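Long-range contacts in probable outer membrane protein (Pseudomonas aeruginosa, PDB 3DWO), which probably transports hydrophobic compounds such as long-chain fatty acids across the outer membrane, as a beta-barrel channel of the FadL family: residues P187-I192 with G264-G269; A306-W311 with N335-A340. All blocks are in the same frame, centred on the assembly; numbering follows the deposited sequence.

Contact 1. Residues P187-I192 with G264-G269. With C8E ((hydroxyethyloxy)tri(ethyloxy)octane), chain C.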
loop_
_atom_site.group_PDB
_atom_site.type_symbol
_atom_site.label_atom_id
_atom_site.label_comp_id
_atom_site.label_asym_id
_atom_site.label_seq_id
_atom_site.Cartn_x
_atom_site.Cartn_y
_atom_site.Cartn_z
ATOM N N PRO A 187 -25.322 8.477 22.262
ATOM C CA PRO A 187 -25.507 9.050 23.600
ATOM C C PRO A 187 -26.715 9.987 23.659
ATOM O O PRO A 187 -27.114 10.412 24.737
ATOM C CB PRO A 187 -24.194 9.782 23.841
ATOM C CG PRO A 187 -23.824 10.249 22.476
ATOM C CD PRO A 187 -24.102 9.011 21.631
ATOM N N GLY A 188 -27.310 10.292 22.504
ATOM C CA GLY A 188 -28.457 11.191 22.478
ATOM C C GLY A 188 -29.759 10.634 21.914
ATOM O O GLY A 188 -30.826 11.214 22.111
ATOM N N MET A 189 -29.688 9.504 21.223
ATOM C CA MET A 189 -30.876 8.909 20.624
ATOM C C MET A 189 -31.064 7.436 20.947
ATOM O O MET A 189 -31.815 6.744 20.260
ATOM C CB MET A 189 -30.834 9.067 19.103
ATOM C CG MET A 189 -31.502 10.309 18.567
ATOM S SD MET A 189 -31.869 10.084 16.801
ATOM C CE MET A 189 -33.408 9.137 16.885
ATOM N N GLY A 190 -30.377 6.950 21.973
ATOM C CA GLY A 190 -30.511 5.551 22.335
ATOM C C GLY A 190 -31.802 5.291 23.076
ATOM O O GLY A 190 -32.626 6.188 23.227
ATOM N N GLY A 191 -31.986 4.060 23.540
ATOM C CA GLY A 191 -33.193 3.718 24.270
ATOM C C GLY A 191 -34.082 2.726 23.537
ATOM O O GLY A 191 -34.594 1.775 24.135
ATOM N N ILE A 192 -34.271 2.948 22.241
ATOM C CA ILE A 192 -35.107 2.070 21.429
ATOM C C ILE A 192 -34.247 1.192 20.528
ATOM O O ILE A 192 -33.503 1.689 19.687
ATOM C CB ILE A 192 -36.065 2.893 20.544
ATOM C CG1 ILE A 192 -36.940 3.784 21.427
ATOM C CG2 ILE A 192 -36.917 1.963 19.684
ATOM C CD1 ILE A 192 -37.798 4.749 20.645
ATOM N N GLY A 264 -27.065 14.922 14.446
ATOM C CA GLY A 264 -26.407 15.798 15.395
ATOM C C GLY A 264 -27.003 15.690 16.788
ATOM O O GLY A 264 -26.364 16.052 17.772
ATOM N N LEU A 265 -28.239 15.212 16.873
ATOM C CA LEU A 265 -28.900 15.040 18.159
ATOM C C LEU A 265 -28.405 13.731 18.771
ATOM O O LEU A 265 -28.232 13.631 19.990
ATOM C CB LEU A 265 -30.419 14.998 17.975
ATOM C CG LEU A 265 -31.012 16.215 17.250
ATOM C CD1 LEU A 265 -32.510 16.038 17.081
ATOM C CD2 LEU A 265 -30.709 17.487 18.037
ATOM N N ALA A 266 -28.168 12.733 17.919
ATOM C CA ALA A 266 -27.670 11.438 18.384
ATOM C C ALA A 266 -26.222 11.563 18.861
ATOM O O ALA A 266 -25.859 11.065 19.924
ATOM C CB ALA A 266 -27.756 10.405 17.259
ATOM N N TYR A 267 -25.399 12.229 18.058
ATOM C CA TYR A 267 -23.992 12.425 18.376
ATOM C C TYR A 267 -23.667 13.917 18.370
ATOM O O TYR A 267 -23.248 14.475 17.351
ATOM C CB TYR A 267 -23.124 11.686 17.353
ATOM C CG TYR A 267 -23.247 10.179 17.439
ATOM C CD1 TYR A 267 -22.475 9.447 18.341
ATOM C CD2 TYR A 267 -24.173 9.494 16.663
ATOM C CE1 TYR A 267 -22.627 8.067 18.467
ATOM C CE2 TYR A 267 -24.334 8.118 16.784
ATOM C CZ TYR A 267 -23.560 7.409 17.690
ATOM O OH TYR A 267 -23.738 6.046 17.829
ATOM N N PRO A 268 -23.864 14.588 19.514
ATOM C CA PRO A 268 -23.578 16.025 19.593
ATOM C C PRO A 268 -22.185 16.296 19.042
ATOM O O PRO A 268 -21.257 15.535 19.304
ATOM C CB PRO A 268 -23.686 16.316 21.090
ATOM C CG PRO A 268 -24.726 15.317 21.549
ATOM C CD PRO A 268 -24.286 14.057 20.826
ATOM N N GLY A 269 -22.047 17.370 18.272
ATOM C CA GLY A 269 -20.755 17.694 17.694
ATOM C C GLY A 269 -20.591 17.115 16.298
ATOM O O GLY A 269 -19.607 17.391 15.607
HETATM C C1 C8E C . -19.635 8.210 9.241
HETATM C C2 C8E C . -20.373 8.487 10.462
HETATM C C3 C8E C . -21.815 8.332 10.334
HETATM C C4 C8E C . -22.407 8.786 11.581
HETATM C C5 C8E C . -23.843 8.435 11.566
HETATM C C6 C8E C . -24.444 8.758 12.835
HETATM C C7 C8E C . -25.851 8.584 12.507
HETATM C C8 C8E C . -26.631 8.949 13.695
HETATM O O9 C8E C . -28.032 8.879 13.883
HETATM C C10 C8E C . -28.892 9.617 13.040
HETATM C C11 C8E C . -30.264 9.330 13.549
HETATM O O12 C8E C . -31.056 8.619 12.590
HETATM C C13 C8E C . -32.310 8.125 13.124
HETATM C C14 C8E C . -33.419 7.364 12.340
HETATM O O15 C8E C . -33.459 6.783 10.998
HETATM C C16 C8E C . -33.932 7.749 10.045
HETATM C C17 C8E C . -35.455 7.766 9.830
HETATM O O18 C8E C . -36.181 8.949 9.431
HETATM C C19 C8E C . -36.648 9.727 10.565
HETATM C C20 C8E C . -37.094 11.231 10.466
HETATM O O21 C8E C . -37.108 12.014 11.665
#

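Contact 2. Residues A306-W311 with N335-A340. With C8E ((hydroxyethyloxy)tri(ethyloxy)octane), chain I; C8E ((hydroxyethyloxy)tri(ethyloxy)octane), chain K.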
loop_
_atom_site.group_PDB
_atom_site.type_symbol
_atom_site.label_atom_id
_atom_site.label_comp_id
_atom_site.label_asym_id
_atom_site.label_seq_id
_atom_site.Cartn_x
_atom_site.Cartn_y
_atom_site.Cartn_z
ATOM N N ALA A 306 17.446 -5.635 5.050
ATOM C CA ALA A 306 16.554 -5.522 6.200
ATOM C C ALA A 306 15.934 -4.138 6.195
ATOM O O ALA A 306 16.643 -3.135 6.303
ATOM C CB ALA A 306 17.322 -5.738 7.494
ATOM N N THR A 307 14.613 -4.075 6.061
ATOM C CA THR A 307 13.939 -2.785 6.053
ATOM C C THR A 307 12.994 -2.632 7.235
ATOM O O THR A 307 12.126 -3.476 7.467
ATOM C CB THR A 307 13.149 -2.567 4.739
ATOM O OG1 THR A 307 14.059 -2.528 3.636
ATOM C CG2 THR A 307 12.373 -1.258 4.787
ATOM N N TRP A 308 13.186 -1.552 7.985
ATOM C CA TRP A 308 12.358 -1.244 9.141
ATOM C C TRP A 308 11.403 -0.144 8.721
ATOM O O TRP A 308 11.830 0.965 8.412
ATOM C CB TRP A 308 13.220 -0.742 10.300
ATOM C CG TRP A 308 12.434 -0.270 11.493
ATOM C CD1 TRP A 308 11.839 -1.046 12.451
ATOM C CD2 TRP A 308 12.177 1.089 11.862
ATOM N NE1 TRP A 308 11.234 -0.252 13.397
ATOM C CE2 TRP A 308 11.425 1.063 13.059
ATOM C CE3 TRP A 308 12.509 2.328 11.298
ATOM C CZ2 TRP A 308 11.001 2.232 13.706
ATOM C CZ3 TRP A 308 12.088 3.494 11.942
ATOM C CH2 TRP A 308 11.341 3.434 13.135
ATOM N N THR A 309 10.111 -0.444 8.701
ATOM C CA THR A 309 9.136 0.559 8.308
ATOM C C THR A 309 8.401 1.075 9.535
ATOM O O THR A 309 7.860 0.292 10.319
ATOM C CB THR A 309 8.141 -0.026 7.303
ATOM O OG1 THR A 309 8.872 -0.565 6.197
ATOM C CG2 THR A 309 7.195 1.054 6.788
ATOM N N GLU A 310 8.394 2.395 9.701
ATOM C CA GLU A 310 7.744 3.018 10.847
ATOM C C GLU A 310 6.241 3.178 10.624
ATOM O O GLU A 310 5.706 4.285 10.611
ATOM C CB GLU A 310 8.398 4.376 11.134
ATOM C CG GLU A 310 7.987 4.991 12.465
ATOM C CD GLU A 310 8.822 6.210 12.831
ATOM O OE1 GLU A 310 9.043 7.079 11.959
ATOM O OE2 GLU A 310 9.247 6.300 14.001
ATOM N N TRP A 311 5.570 2.049 10.442
ATOM C CA TRP A 311 4.136 2.029 10.212
ATOM C C TRP A 311 3.368 2.522 11.428
ATOM O O TRP A 311 2.166 2.766 11.355
ATOM C CB TRP A 311 3.675 0.606 9.882
ATOM C CG TRP A 311 3.612 0.290 8.425
ATOM C CD1 TRP A 311 4.363 -0.630 7.750
ATOM C CD2 TRP A 311 2.687 0.831 7.472
ATOM N NE1 TRP A 311 3.956 -0.703 6.434
ATOM C CE2 TRP A 311 2.930 0.182 6.238
ATOM C CE3 TRP A 311 1.675 1.799 7.543
ATOM C CZ2 TRP A 311 2.193 0.468 5.084
ATOM C CZ3 TRP A 311 0.941 2.086 6.394
ATOM C CH2 TRP A 311 1.206 1.419 5.178
ATOM N N ASN A 335 5.201 -1.013 13.932
ATOM C CA ASN A 335 6.375 -0.868 13.083
ATOM C C ASN A 335 6.666 -2.259 12.545
ATOM O O ASN A 335 6.300 -3.258 13.170
ATOM C CB ASN A 335 7.565 -0.342 13.875
ATOM C CG ASN A 335 7.393 1.102 14.271
ATOM O OD1 ASN A 335 6.676 1.855 13.609
ATOM N ND2 ASN A 335 8.064 1.507 15.342
ATOM N N THR A 336 7.345 -2.337 11.409
ATOM C CA THR A 336 7.589 -3.634 10.810
ATOM C C THR A 336 8.998 -3.873 10.260
ATOM O O THR A 336 9.779 -2.938 10.073
ATOM C CB THR A 336 6.579 -3.850 9.679
ATOM O OG1 THR A 336 6.584 -5.224 9.287
ATOM C CG2 THR A 336 6.942 -2.989 8.487
ATOM N N TRP A 337 9.307 -5.143 10.009
ATOM C CA TRP A 337 10.595 -5.546 9.458
ATOM C C TRP A 337 10.348 -6.384 8.216
ATOM O O TRP A 337 9.345 -7.087 8.122
ATOM C CB TRP A 337 11.399 -6.404 10.451
ATOM C CG TRP A 337 12.093 -5.645 11.543
ATOM C CD1 TRP A 337 11.659 -5.466 12.824
ATOM C CD2 TRP A 337 13.341 -4.950 11.442
ATOM N NE1 TRP A 337 12.557 -4.701 13.530
ATOM C CE2 TRP A 337 13.600 -4.371 12.704
ATOM C CE3 TRP A 337 14.266 -4.758 10.407
ATOM C CZ2 TRP A 337 14.745 -3.612 12.960
ATOM C CZ3 TRP A 337 15.402 -4.003 10.658
ATOM C CH2 TRP A 337 15.633 -3.439 11.927
ATOM N N THR A 338 11.265 -6.300 7.264
ATOM C CA THR A 338 11.175 -7.085 6.048
ATOM C C THR A 338 12.605 -7.509 5.716
ATOM O O THR A 338 13.477 -6.677 5.463
ATOM C CB THR A 338 10.506 -6.272 4.890
ATOM O OG1 THR A 338 10.683 -6.955 3.640
ATOM C CG2 THR A 338 11.080 -4.893 4.806
ATOM N N LEU A 339 12.847 -8.815 5.764
ATOM C CA LEU A 339 14.169 -9.359 5.498
ATOM C C LEU A 339 14.162 -10.136 4.191
ATOM O O LEU A 339 13.237 -10.898 3.914
ATOM C CB LEU A 339 14.594 -10.277 6.646
ATOM C CG LEU A 339 14.298 -9.757 8.055
ATOM C CD1 LEU A 339 14.613 -10.840 9.076
ATOM C CD2 LEU A 339 15.107 -8.504 8.327
ATOM N N ALA A 340 15.201 -9.937 3.390
ATOM C CA ALA A 340 15.303 -10.615 2.108
ATOM C C ALA A 340 16.727 -11.076 1.847
ATOM O O ALA A 340 17.691 -10.477 2.321
ATOM C CB ALA A 340 14.850 -9.684 0.990
HETATM C C2 C8E I . 14.022 -0.258 16.358
HETATM C C3 C8E I . 14.280 0.835 15.420
HETATM C C4 C8E I . 15.534 0.540 14.749
HETATM C C5 C8E I . 15.432 0.942 13.322
HETATM C C6 C8E I . 16.749 0.979 12.710
HETATM C C7 C8E I . 16.529 0.050 11.615
HETATM C C8 C8E I . 17.558 0.257 10.580
HETATM O O9 C8E I . 17.795 -0.568 9.454
HETATM C C1 C8E K . 11.397 -10.721 13.503
HETATM C C2 C8E K . 12.571 -10.087 12.918
HETATM C C3 C8E K . 13.412 -9.363 13.871
HETATM C C4 C8E K . 14.099 -8.322 13.128
HETATM C C5 C8E K . 15.540 -8.333 13.484
HETATM C C6 C8E K . 16.351 -8.271 12.281
HETATM C C7 C8E K . 17.268 -7.206 12.649
HETATM C C8 C8E K . 18.132 -6.901 11.495
HETATM O O HOH W 1 14.518 -5.718 3.033
HETATM O O HOH W 2 8.502 4.270 16.031
#

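Contact 1. Residues P187-I192 with G264-G269
A single carbonyl at the end of a short helix receives two neighbouring residues of a distant loop. A266 O is approached by the N-H of G188 at 3.1 Å, a weak bond because the N-H...O angle is only 126°, and by the ring carbon P187 CD at 3.2 Å. Since Y267 is the first residue to leave helical geometry, this carbonyl belongs to the last turn of helix 262-266. One residue earlier, L265 O takes a fairly straight CA-H...O contact from G188 CA at 3.5 Å. Glycine suits the site, as a beta carbon there would collide with that same oxygen. P187, which lacks an N-H, makes contact through CD and CG: CD lies 3.6 Å from Y267 CE1, the proline crossing the phenol at about a right angle, and CG reaches the ring of P268. These loops lie at one end of a FadL-type barrel, in the connections that follow strands 158-177 and 226-248, and a detergent molecule (C8E, chain C) runs alongside them. This is reminiscent of the hydrophobic groove between two extracellular loops in E. coli FadL, where ligand is thought to enter. M189 starts toward the helix, its CB 3.8 Å from A266 CB; chi1 and the extended chi2 put SD 3.7 Å from detergent C11, and the bend at chi3 (82°) turns the methyl CE toward detergent C13. The small methyl of A266 touches both M189 CB and the detergent ether O9. Y267 presents its CD2-CE2 edge to the ligand, CD2 lying 3.9 Å from C8, which is near the ring plane. With CG beside the backbone N, the ring carries its hydroxyl to a hydrogen bond with S182 O, in helix 179-184 just before the loop of P187.

Contact 2. Residues A306-W311 with N335-A340
W308 begins with a CH-pi contact: its CB stands over the six-membered ring of W337, 3.9 Å from the centroid and 11° off the ring normal. The same CB also meets C7 of a detergent (C8E, chain I). With CG anti to the backbone N (chi1 174°), the indole swings along the strand toward N335. CD1 lies over W337, 3.8 Å from its CE2, and near T336 O, while CD2, 3.6 Å from detergent C5, turns one face of the indole to the alkyl chain; CG and CE3 lie along the same C5 and CE2 faces C3. The rings are oblique, their planes 57° apart. NE1 passes N335 CB, and at the far edge CZ2 comes within 3.4 Å of N335 ND2, amide and indole planes steeply inclined. W337 is itself sandwiched, W308 on one face and C4 of a second detergent (C8E, chain K) on the other. Amphipathic indoles suit such a surface, probably the lipid-facing outside of the barrel. A water links N335 ND2 to E310 OE2, while N335 OD1 is held by the N-H of S312. On the other face T307 pairs with T338 and T309 with T336, each hydrogen-bonded pair closing two backbone bonds. Side by side, these beta-branched residues favour the extended backbone and supply methyls for cross-strand packing: T309 CB to T336 CG2 is tight at 3.4 Å, and T336 OG1 bonds to Q361 O. T336 CG2 also meets the edge of W311 at CD1, and W311 packs edge-to-face against F3, consistent with this being the inner face, where the N-terminal segment lies in FadL-type barrels. The antiparallel pair is one seam of the barrel wall: strand 287-295 hydrogen-bonds to the edge of 300-309 away from 336-346, and strand 351-360 continues the wall beyond 336-346.

Overall arrangement
From the N terminus, whose first residues meet W311 of contact 2, the chain builds strands up to 158-177 and then enters the loop holding P187-I192. It returns through strands 201-220 and 226-248 before G264-G269 closes contact 1, a loop of 71 intervening residues. Strands 275-281, 287-295 and 300-309 follow, and contact 2 closes a shorter loop of 23 residues that contains the small hairpin of 316-321 and 324-330. The two are in series, neither nested nor crossed. Their nearest atoms are about 26 Å apart: contact 1 ties two connections together at one end of the barrel, contact 2 joins neighbouring strands in its wall.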